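Local atomic coordinates of heptaprenyl diphosphate synthase (HEPPP synthase) subunit 1 family protein (Staphylococcus aureus, PDB entry 5H9D), a protein that probably serves as the small, non-catalytic subunit of the two-chain synthase that builds heptaprenyl diphosphate, precursor of the menaquinone side chain. Residues A79-Y82 with T83-E87; I125-I128 with E129-P133; Y176-D179 with I180-S183. One frame throughout, in Å; residues are numbered along the deposited sequence.

In the fold
All three contacts are local, each along one helix or off its end, in a chain whose regular structure is all helix, joined by long loops. Contact 1, on helix 70-88, turns one flank to the farnesyl pyrophosphate synthetase-type partner chain. Contact 2, on helix 118-140, lies nearest the middle of the chain, its centre about 20 Å from that of contact 1; Phe-81 and Phe-132 touch Ile-51 and Ile-101, so the two share a core between helices 43-65 and 91-112. Contact 3 ends helix 174-180, its centre about 35 Å from that of contact 1 and across the chain's centre; Lys-166 touches residues of contacts 2 and 3. Any catalytic pocket probably belongs to the partner.

Contact 1 of 3, residues A79-Y82 with T83-E87; sequences AHFY and TLLAE
Residues 79-82 and 83-87 are consecutive turns of helix 70-88, where Leu-85 N gives its hydrogen to Phe-81 O (3.0 Å) and Ala-86 N to Tyr-82 O. Side chains four apart thus share a flank. Phe-81 swings its ring up the helix, with CG anti to the backbone N (chi1 164°), until the far end of the ring lies against the two methyls of Leu-85. CZ is 3.4 Å from Leu-85 CD2 and CE2 is 3.5 Å from Leu-85 CD1, the ring oblique to the branched tip. Two bulky hydrocarbon groups suit this flank, since Ile-97 and Ile-101 of helix 91-112 and Ile-51 of helix 43-65 close over Phe-81. This helix, largely buried, packs on helices 43-65 and 91-112 on one side and on the partner chain on another, in an all-helical fold of the terpene synthase clan. That chain, a farnesyl pyrophosphate synthetase, meets the flank of Tyr-82, where the small Ala-79, Thr-83 and Ala-86 probably allow a close approach: the last two rest on its Ser-134. Tyr-82 presents a ring edge to Leu-85, its CD1 4.1 Å from Leu-85 CB, while its OH reaches across the interface to hydrogen-bond His-130 of the partner. On a further flank Leu-84 lays CD2 over one face of the His-80 imidazole, 4.0 Å above the plane and toward the rim, and its CD1 lies 3.7 Å from His-80 CE1. Thr-83 OG1 lies in plane at the ring edge, 3.4 Å from His-80 ND1. With OG1 between the backbone N and the carbonyl carbon (chi1 42°), the hydroxyl folds back toward His-80 O, in a bond modelled so short that its exact geometry is doubtful; Arg-15 adds a weak bond to OG1.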
ATOM      1  N   ALA C  79       4.930   5.683   3.187  1.00 57.24           N
ATOM      2  CA  ALA C  79       5.510   4.458   3.714  1.00 58.25           C
ATOM      3  C   ALA C  79       6.786   4.874   4.440  1.00 59.65           C
ATOM      4  O   ALA C  79       7.149   4.307   5.473  1.00 60.88           O
ATOM      5  CB  ALA C  79       5.815   3.477   2.582  1.00 54.21           C
ATOM      6  N   HIS C  80       7.452   5.892   3.908  1.00 61.15           N
ATOM      7  CA  HIS C  80       8.659   6.368   4.540  1.00 62.55           C
ATOM      8  C   HIS C  80       8.336   6.772   5.975  1.00 62.66           C
ATOM      9  O   HIS C  80       9.066   6.434   6.898  1.00 62.41           O
ATOM     10  CB  HIS C  80       9.245   7.551   3.772  1.00 64.37           C
ATOM     11  CG  HIS C  80      10.481   8.110   4.407  1.00 67.65           C
ATOM     12  ND1 HIS C  80      11.184   7.431   5.382  1.00 66.83           N
ATOM     13  CD2 HIS C  80      11.132   9.283   4.222  1.00 67.10           C
ATOM     14  CE1 HIS C  80      12.212   8.162   5.772  1.00 67.13           C
ATOM     15  NE2 HIS C  80      12.203   9.290   5.085  1.00 67.66           N
ATOM     16  N   PHE C  81       7.230   7.484   6.148  1.00 62.91           N
ATOM     17  CA  PHE C  81       6.774   7.927   7.463  1.00 64.56           C
ATOM     18  C   PHE C  81       6.715   6.821   8.513  1.00 65.36           C
ATOM     19  O   PHE C  81       6.938   7.085   9.696  1.00 64.19           O
ATOM     20  CB  PHE C  81       5.372   8.554   7.341  1.00 65.97           C
ATOM     21  CG  PHE C  81       4.632   8.711   8.664  1.00 67.37           C
ATOM     22  CD1 PHE C  81       4.777   9.868   9.435  1.00 68.20           C
ATOM     23  CD2 PHE C  81       3.749   7.724   9.107  1.00 67.49           C
ATOM     24  CE1 PHE C  81       4.057  10.042  10.608  1.00 66.10           C
ATOM     25  CE2 PHE C  81       3.026   7.891  10.280  1.00 67.31           C
ATOM     26  CZ  PHE C  81       3.181   9.060  11.032  1.00 67.44           C
ATOM     27  N   TYR C  82       6.402   5.595   8.094  1.00 66.19           N
ATOM     28  CA  TYR C  82       6.273   4.491   9.045  1.00 67.80           C
ATOM     29  C   TYR C  82       7.599   3.810   9.405  1.00 67.86           C
ATOM     30  O   TYR C  82       7.784   3.354  10.539  1.00 67.00           O
ATOM     31  CB  TYR C  82       5.202   3.502   8.522  1.00 68.44           C
ATOM     32  CG  TYR C  82       4.988   2.186   9.276  1.00 69.69           C
ATOM     33  CD1 TYR C  82       5.109   2.088  10.675  1.00 68.59           C
ATOM     34  CD2 TYR C  82       4.572   1.048   8.581  1.00 70.25           C
ATOM     35  CE1 TYR C  82       4.814   0.892  11.342  1.00 66.66           C
ATOM     36  CE2 TYR C  82       4.273  -0.143   9.240  1.00 69.39           C
ATOM     37  CZ  TYR C  82       4.391  -0.219  10.609  1.00 67.90           C
ATOM     38  OH  TYR C  82       4.054  -1.420  11.199  1.00 66.65           O
ATOM     39  N   THR C  83       8.526   3.742   8.458  1.00 68.75           N
ATOM     40  CA  THR C  83       9.822   3.152   8.765  1.00 69.60           C
ATOM     41  C   THR C  83      10.361   4.022   9.885  1.00 70.41           C
ATOM     42  O   THR C  83      11.081   3.555  10.765  1.00 70.55           O
ATOM     43  CB  THR C  83      10.769   3.239   7.578  1.00 69.62           C
ATOM     44  OG1 THR C  83      10.648   4.531   6.973  1.00 70.29           O
ATOM     45  CG2 THR C  83      10.442   2.164   6.562  1.00 69.86           C
ATOM     46  N   LEU C  84       9.970   5.294   9.818  1.00 71.51           N
ATOM     47  CA  LEU C  84      10.317   6.348  10.761  1.00 71.45           C
ATOM     48  C   LEU C  84       9.574   6.141  12.088  1.00 73.11           C
ATOM     49  O   LEU C  84      10.166   6.279  13.154  1.00 75.54           O
ATOM     50  CB  LEU C  84       9.945   7.697  10.162  1.00 70.77           C
ATOM     51  CG  LEU C  84      11.004   8.786   9.977  1.00 72.22           C
ATOM     52  CD1 LEU C  84      12.310   8.201   9.443  1.00 72.34           C
ATOM     53  CD2 LEU C  84      10.439   9.847   9.024  1.00 71.79           C
ATOM     54  N   LEU C  85       8.281   5.831  12.053  1.00 72.99           N
ATOM     55  CA  LEU C  85       7.599   5.579  13.319  1.00 72.58           C
ATOM     56  C   LEU C  85       8.306   4.356  13.900  1.00 73.02           C
ATOM     57  O   LEU C  85       8.424   4.202  15.116  1.00 71.93           O
ATOM     58  CB  LEU C  85       6.118   5.237  13.128  1.00 71.54           C
ATOM     59  CG  LEU C  85       5.082   6.250  12.635  1.00 72.27           C
ATOM     60  CD1 LEU C  85       3.729   5.617  12.829  1.00 70.82           C
ATOM     61  CD2 LEU C  85       5.155   7.591  13.384  1.00 71.22           C
ATOM     62  N   ALA C  86       8.770   3.488  13.001  1.00 74.81           N
ATOM     63  CA  ALA C  86       9.463   2.256  13.371  1.00 75.98           C
ATOM     64  C   ALA C  86      10.734   2.486  14.195  1.00 76.93           C
ATOM     65  O   ALA C  86      10.952   1.786  15.191  1.00 76.31           O
ATOM     66  CB  ALA C  86       9.793   1.449  12.127  1.00 74.80           C
ATOM     67  N   GLU C  87      11.573   3.446  13.799  1.00 77.75           N
ATOM     68  CA  GLU C  87      12.784   3.700  14.583  1.00 79.44           C
ATOM     69  C   GLU C  87      12.503   4.524  15.844  1.00 80.05           C
ATOM     70  O   GLU C  87      13.283   4.461  16.797  1.00 80.80           O
ATOM     71  CB  GLU C  87      13.895   4.355  13.740  1.00 79.16           C
ATOM     72  CG  GLU C  87      13.537   5.626  13.028  1.00 79.85           C
ATOM     73  CD  GLU C  87      14.433   5.881  11.813  1.00 82.64           C
ATOM     74  OE1 GLU C  87      14.380   5.061  10.848  1.00 82.89           O
ATOM     75  OE2 GLU C  87      15.185   6.895  11.818  1.00 81.80           O
TER

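Contact 2 of 3, residues I125-I128 with E129-P133; sequences IVKI and ETLFP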
ATOM      1  N   ILE C 125     -10.783  22.595   9.970  1.00 54.88           N
ATOM      2  CA  ILE C 125      -9.596  23.323   9.529  1.00 54.40           C
ATOM      3  C   ILE C 125      -8.502  23.393  10.592  1.00 55.89           C
ATOM      4  O   ILE C 125      -7.333  23.174  10.302  1.00 57.26           O
ATOM      5  CB  ILE C 125      -9.956  24.751   9.110  1.00 52.37           C
ATOM      6  CG1 ILE C 125     -10.814  24.714   7.857  1.00 53.22           C
ATOM      7  CG2 ILE C 125      -8.708  25.560   8.839  1.00 49.18           C
ATOM      8  CD1 ILE C 125     -11.308  26.074   7.468  1.00 56.95           C
ATOM      9  N   VAL C 126      -8.871  23.693  11.828  1.00 55.69           N
ATOM     10  CA  VAL C 126      -7.853  23.779  12.856  1.00 54.90           C
ATOM     11  C   VAL C 126      -7.163  22.439  12.958  1.00 55.79           C
ATOM     12  O   VAL C 126      -5.931  22.379  12.919  1.00 55.52           O
ATOM     13  CB  VAL C 126      -8.455  24.207  14.221  1.00 53.92           C
ATOM     14  CG1 VAL C 126      -7.412  24.062  15.331  1.00 53.11           C
ATOM     15  CG2 VAL C 126      -8.908  25.669  14.129  1.00 49.49           C
ATOM     16  N   LYS C 127      -7.978  21.379  13.048  1.00 56.10           N
ATOM     17  CA  LYS C 127      -7.531  19.991  13.153  1.00 54.68           C
ATOM     18  C   LYS C 127      -6.616  19.656  11.994  1.00 56.35           C
ATOM     19  O   LYS C 127      -5.438  19.319  12.199  1.00 57.90           O
ATOM     20  CB  LYS C 127      -8.716  19.026  13.097  1.00 55.23           C
ATOM     21  CG  LYS C 127      -9.675  19.024  14.271  1.00 54.18           C
ATOM     22  CD  LYS C 127      -9.209  18.166  15.385  1.00 51.81           C
ATOM     23  CE  LYS C 127     -10.327  18.011  16.371  1.00 53.97           C
ATOM     24  NZ  LYS C 127     -10.825  16.596  16.406  1.00 57.77           N
ATOM     25  N   ILE C 128      -7.148  19.729  10.776  1.00 53.52           N
ATOM     26  CA  ILE C 128      -6.322  19.412   9.625  1.00 55.12           C
ATOM     27  C   ILE C 128      -4.988  20.188   9.663  1.00 58.14           C
ATOM     28  O   ILE C 128      -3.909  19.631   9.403  1.00 59.23           O
ATOM     29  CB  ILE C 128      -7.044  19.742   8.297  1.00 53.74           C
ATOM     30  CG1 ILE C 128      -8.161  18.739   8.037  1.00 52.38           C
ATOM     31  CG2 ILE C 128      -6.068  19.780   7.168  1.00 49.86           C
ATOM     32  CD1 ILE C 128      -9.060  19.132   6.858  1.00 51.39           C
ATOM     33  N   GLU C 129      -5.047  21.462  10.027  1.00 59.27           N
ATOM     34  CA  GLU C 129      -3.843  22.266  10.034  1.00 59.48           C
ATOM     35  C   GLU C 129      -2.890  22.206  11.224  1.00 58.93           C
ATOM     36  O   GLU C 129      -1.761  22.612  11.097  1.00 58.04           O
ATOM     37  CB  GLU C 129      -4.218  23.697   9.790  1.00 60.06           C
ATOM     38  CG  GLU C 129      -3.334  24.315   8.783  1.00 64.80           C
ATOM     39  CD  GLU C 129      -3.602  23.786   7.402  1.00 67.41           C
ATOM     40  OE1 GLU C 129      -4.757  23.940   6.925  1.00 65.48           O
ATOM     41  OE2 GLU C 129      -2.654  23.219   6.805  1.00 69.29           O
ATOM     42  N   THR C 130      -3.326  21.667  12.356  1.00 59.26           N
ATOM     43  CA  THR C 130      -2.501  21.618  13.567  1.00 59.09           C
ATOM     44  C   THR C 130      -2.315  20.240  14.197  1.00 60.31           C
ATOM     45  O   THR C 130      -1.338  20.000  14.901  1.00 58.11           O
ATOM     46  CB  THR C 130      -3.111  22.533  14.679  1.00 59.17           C
ATOM     47  OG1 THR C 130      -4.459  22.114  14.963  1.00 57.52           O
ATOM     48  CG2 THR C 130      -3.123  23.987  14.241  1.00 55.71           C
ATOM     49  N   LEU C 131      -3.273  19.351  13.940  1.00 63.41           N
ATOM     50  CA  LEU C 131      -3.290  17.996  14.482  1.00 63.85           C
ATOM     51  C   LEU C 131      -1.967  17.259  14.449  1.00 66.45           C
ATOM     52  O   LEU C 131      -1.530  16.775  15.488  1.00 69.46           O
ATOM     53  CB  LEU C 131      -4.355  17.181  13.767  1.00 63.47           C
ATOM     54  CG  LEU C 131      -4.963  15.980  14.495  1.00 64.78           C
ATOM     55  CD1 LEU C 131      -5.414  16.391  15.903  1.00 63.95           C
ATOM     56  CD2 LEU C 131      -6.147  15.432  13.675  1.00 62.17           C
ATOM     57  N   PHE C 132      -1.300  17.158  13.302  1.00 66.64           N
ATOM     58  CA  PHE C 132      -0.035  16.435  13.323  1.00 69.05           C
ATOM     59  C   PHE C 132       0.995  17.068  14.234  1.00 70.59           C
ATOM     60  O   PHE C 132       1.590  16.381  15.047  1.00 71.21           O
ATOM     61  CB  PHE C 132       0.548  16.249  11.925  1.00 69.49           C
ATOM     62  CG  PHE C 132      -0.259  15.321  11.067  1.00 69.71           C
ATOM     63  CD1 PHE C 132      -0.971  14.268  11.649  1.00 67.53           C
ATOM     64  CD2 PHE C 132      -0.348  15.521   9.688  1.00 68.92           C
ATOM     65  CE1 PHE C 132      -1.762  13.439  10.881  1.00 68.24           C
ATOM     66  CE2 PHE C 132      -1.139  14.689   8.912  1.00 69.64           C
ATOM     67  CZ  PHE C 132      -1.852  13.644   9.514  1.00 69.47           C
ATOM     68  N   PRO C 133       1.241  18.377  14.101  1.00 71.71           N
ATOM     69  CA  PRO C 133       2.240  18.949  15.012  1.00 72.89           C
ATOM     70  C   PRO C 133       1.746  18.978  16.457  1.00 74.62           C
ATOM     71  O   PRO C 133       2.505  18.676  17.375  1.00 75.17           O
ATOM     72  CB  PRO C 133       2.501  20.346  14.433  1.00 71.71           C
ATOM     73  CG  PRO C 133       1.300  20.631  13.601  1.00 72.54           C
ATOM     74  CD  PRO C 133       0.940  19.300  12.996  1.00 72.80           C
TER
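Val-126 and Thr-130 form the tightly packed flank of this helical turn. The threonine hydroxyl turns back on its own helix: OG1 sits between the backbone N and the carbonyl carbon (chi1 58°) and donates to Val-126 O at 2.5 Å, approaching from above the carbonyl plane. Val-126 CG1 lies 3.6 Å from Thr-130 OG1, and Tyr-150 packs on both residues, so a beta-branched pair whose polar group is satisfied internally suits the buried side. Looser are the partly exposed residues Lys-127, Ile-128 and Glu-129, of which Lys-127 and Glu-129 leave the helix on different sides. The lysine chain only brushes its neighbour, Lys-127 CD standing 4.2 Å from Leu-131 CD1, before its NZ forms a salt bridge with Glu-103. Glu-129 bends at chi2 and carries its carboxylate to Lys-166 and to the hydroxyl of Tyr-168, both meeting OE1. Along the backbone Glu-129 N bonds Ile-125 O at 2.9 Å, but farther on the regular ladder stops: the N atoms of Phe-132 and Pro-133 make no bond to the preceding turn. Proline has no N-H to give, which accounts for Pro-133; the bond missing at Phe-132 is consistent with a proline kink within a long helix.

Contact 3 of 3, residues Y176-D179 with I180-S183; sequences YLHD and IQKS
Ile-180 closes the last turn of helix 174-180 on Tyr-176, and Lys-182 and Ser-183 turn back to the carbonyl of Asp-179, a C-terminal helix end passing into a loop. Ile-180 N donates to Tyr-176 O (3.0 Å) in a bond of 152° at hydrogen, while Asp-179 N reaches the same oxygen from the opposite face of its plane. Asp-179 O takes three hydrogens. Ser-183 N arrives nearly along the C=O axis at 2.6 Å, whereas Lys-182 N and Ser-183 OG come in well out of the carbonyl plane, from opposite faces of it. Serine fits because its short hydroxyl can turn back beside its own N-H.

The lysine that follows the helix runs back along it. Lys-182 CB lies beside His-178 O, and CG, anti to its own N (chi1 -171°), is 4.1 Å from that oxygen. The chain then bends at chi3, which returns CE to 3.8 Å from His-178 O. At the tip, NZ stops 5.5 Å from Asp-179 OD1, too far for a salt bridge, although the opposite charges probably attract. An aliphatic chain with a charged end suits this partly exposed border, where Pro-162 also touches it.

On the buried side Leu-177 packs obliquely against Gln-181, and Phe-165 and Lys-166 touch the leucine as well. Next to it, the His-178 imidazole is held by its ND1, which is hydrogen-bonded to Lys-174 O one turn earlier.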
ATOM      1  N   TYR C 176     -15.493  31.996   0.188  1.00101.09           N
ATOM      2  CA  TYR C 176     -15.730  31.078   1.305  1.00101.48           C
ATOM      3  C   TYR C 176     -14.511  31.018   2.215  1.00100.97           C
ATOM      4  O   TYR C 176     -14.410  31.710   3.218  1.00100.85           O
ATOM      5  CB  TYR C 176     -15.908  29.647   0.811  1.00102.98           C
ATOM      6  CG  TYR C 176     -17.208  29.220   0.190  1.00104.50           C
ATOM      7  CD1 TYR C 176     -18.391  29.213   0.918  1.00105.99           C
ATOM      8  CD2 TYR C 176     -17.215  28.645  -1.080  1.00105.36           C
ATOM      9  CE1 TYR C 176     -19.547  28.627   0.397  1.00107.24           C
ATOM     10  CE2 TYR C 176     -18.348  28.059  -1.608  1.00106.53           C
ATOM     11  CZ  TYR C 176     -19.512  28.048  -0.868  1.00107.54           C
ATOM     12  OH  TYR C 176     -20.632  27.440  -1.395  1.00108.68           O
ATOM     13  N   LEU C 177     -13.596  30.143   1.813  1.00100.56           N
ATOM     14  CA  LEU C 177     -12.354  29.853   2.504  1.00100.68           C
ATOM     15  C   LEU C 177     -11.699  31.001   3.215  1.00101.09           C
ATOM     16  O   LEU C 177     -11.420  30.921   4.405  1.00100.52           O
ATOM     17  CB  LEU C 177     -11.351  29.237   1.524  1.00100.76           C
ATOM     18  CG  LEU C 177      -9.880  29.235   1.949  1.00100.84           C
ATOM     19  CD1 LEU C 177      -9.743  28.702   3.364  1.00101.79           C
ATOM     20  CD2 LEU C 177      -9.071  28.404   0.988  1.00101.13           C
ATOM     21  N   HIS C 178     -11.427  32.065   2.479  1.00103.13           N
ATOM     22  CA  HIS C 178     -10.766  33.217   3.056  1.00104.91           C
ATOM     23  C   HIS C 178     -11.609  33.843   4.169  1.00104.73           C
ATOM     24  O   HIS C 178     -11.080  34.526   5.039  1.00104.27           O
ATOM     25  CB  HIS C 178     -10.415  34.206   1.935  1.00107.65           C
ATOM     26  CG  HIS C 178      -9.581  33.596   0.840  1.00110.29           C
ATOM     27  ND1 HIS C 178     -10.114  32.808  -0.159  1.00111.52           N
ATOM     28  CD2 HIS C 178      -8.243  33.614   0.623  1.00111.23           C
ATOM     29  CE1 HIS C 178      -9.145  32.367  -0.942  1.00111.82           C
ATOM     30  NE2 HIS C 178      -7.999  32.842  -0.490  1.00112.09           N
ATOM     31  N   ASP C 179     -12.914  33.577   4.155  1.00105.27           N
ATOM     32  CA  ASP C 179     -13.809  34.077   5.194  1.00105.91           C
ATOM     33  C   ASP C 179     -13.876  33.107   6.393  1.00106.09           C
ATOM     34  O   ASP C 179     -13.587  33.515   7.513  1.00105.97           O
ATOM     35  CB  ASP C 179     -15.216  34.333   4.634  1.00107.31           C
ATOM     36  CG  ASP C 179     -15.306  35.632   3.817  1.00109.16           C
ATOM     37  OD1 ASP C 179     -14.936  36.713   4.337  1.00109.19           O
ATOM     38  OD2 ASP C 179     -15.761  35.581   2.654  1.00110.71           O
ATOM     39  N   ILE C 180     -14.234  31.835   6.184  1.00106.41           N
ATOM     40  CA  ILE C 180     -14.284  30.899   7.318  1.00106.95           C
ATOM     41  C   ILE C 180     -12.915  30.699   7.975  1.00108.73           C
ATOM     42  O   ILE C 180     -12.818  30.098   9.044  1.00109.51           O
ATOM     43  CB  ILE C 180     -14.909  29.461   6.968  1.00104.31           C
ATOM     44  CG1 ILE C 180     -14.364  28.886   5.667  1.00102.60           C
ATOM     45  CG2 ILE C 180     -16.421  29.547   6.861  1.00104.62           C
ATOM     46  CD1 ILE C 180     -15.284  27.816   5.062  1.00 98.07           C
ATOM     47  N   GLN C 181     -11.861  31.215   7.352  1.00111.04           N
ATOM     48  CA  GLN C 181     -10.518  31.075   7.920  1.00113.66           C
ATOM     49  C   GLN C 181     -10.003  32.415   8.407  1.00115.44           C
ATOM     50  O   GLN C 181      -8.856  32.534   8.840  1.00114.73           O
ATOM     51  CB  GLN C 181      -9.535  30.506   6.903  1.00113.64           C
ATOM     52  CG  GLN C 181      -9.048  31.501   5.892  1.00114.03           C
ATOM     53  CD  GLN C 181      -7.867  30.972   5.115  1.00114.94           C
ATOM     54  OE1 GLN C 181      -7.373  31.622   4.195  1.00116.52           O
ATOM     55  NE2 GLN C 181      -7.399  29.787   5.486  1.00114.99           N
ATOM     56  N   LYS C 182     -10.854  33.427   8.287  1.00117.87           N
ATOM     57  CA  LYS C 182     -10.544  34.766   8.765  1.00119.90           C
ATOM     58  C   LYS C 182     -11.487  34.884   9.950  1.00120.44           C
ATOM     59  O   LYS C 182     -11.130  35.411  11.005  1.00120.63           O
ATOM     60  CB  LYS C 182     -10.879  35.832   7.711  1.00121.03           C
ATOM     61  CG  LYS C 182     -10.371  37.235   8.076  1.00122.17           C
ATOM     62  CD  LYS C 182     -10.643  38.282   6.983  1.00122.67           C
ATOM     63  CE  LYS C 182      -9.802  38.044   5.724  1.00121.80           C
ATOM     64  NZ  LYS C 182      -9.970  39.119   4.704  1.00120.33           N
ATOM     65  N   SER C 183     -12.692  34.352   9.763  1.00121.06           N
ATOM     66  CA  SER C 183     -13.708  34.352  10.799  1.00121.57           C
ATOM     67  C   SER C 183     -13.470  33.175  11.736  1.00122.08           C
ATOM     68  O   SER C 183     -14.382  32.404  12.022  1.00122.60           O
ATOM     69  CB  SER C 183     -15.114  34.262  10.189  1.00121.49           C
ATOM     70  OG  SER C 183     -15.308  33.038   9.506  1.00121.87           O
TER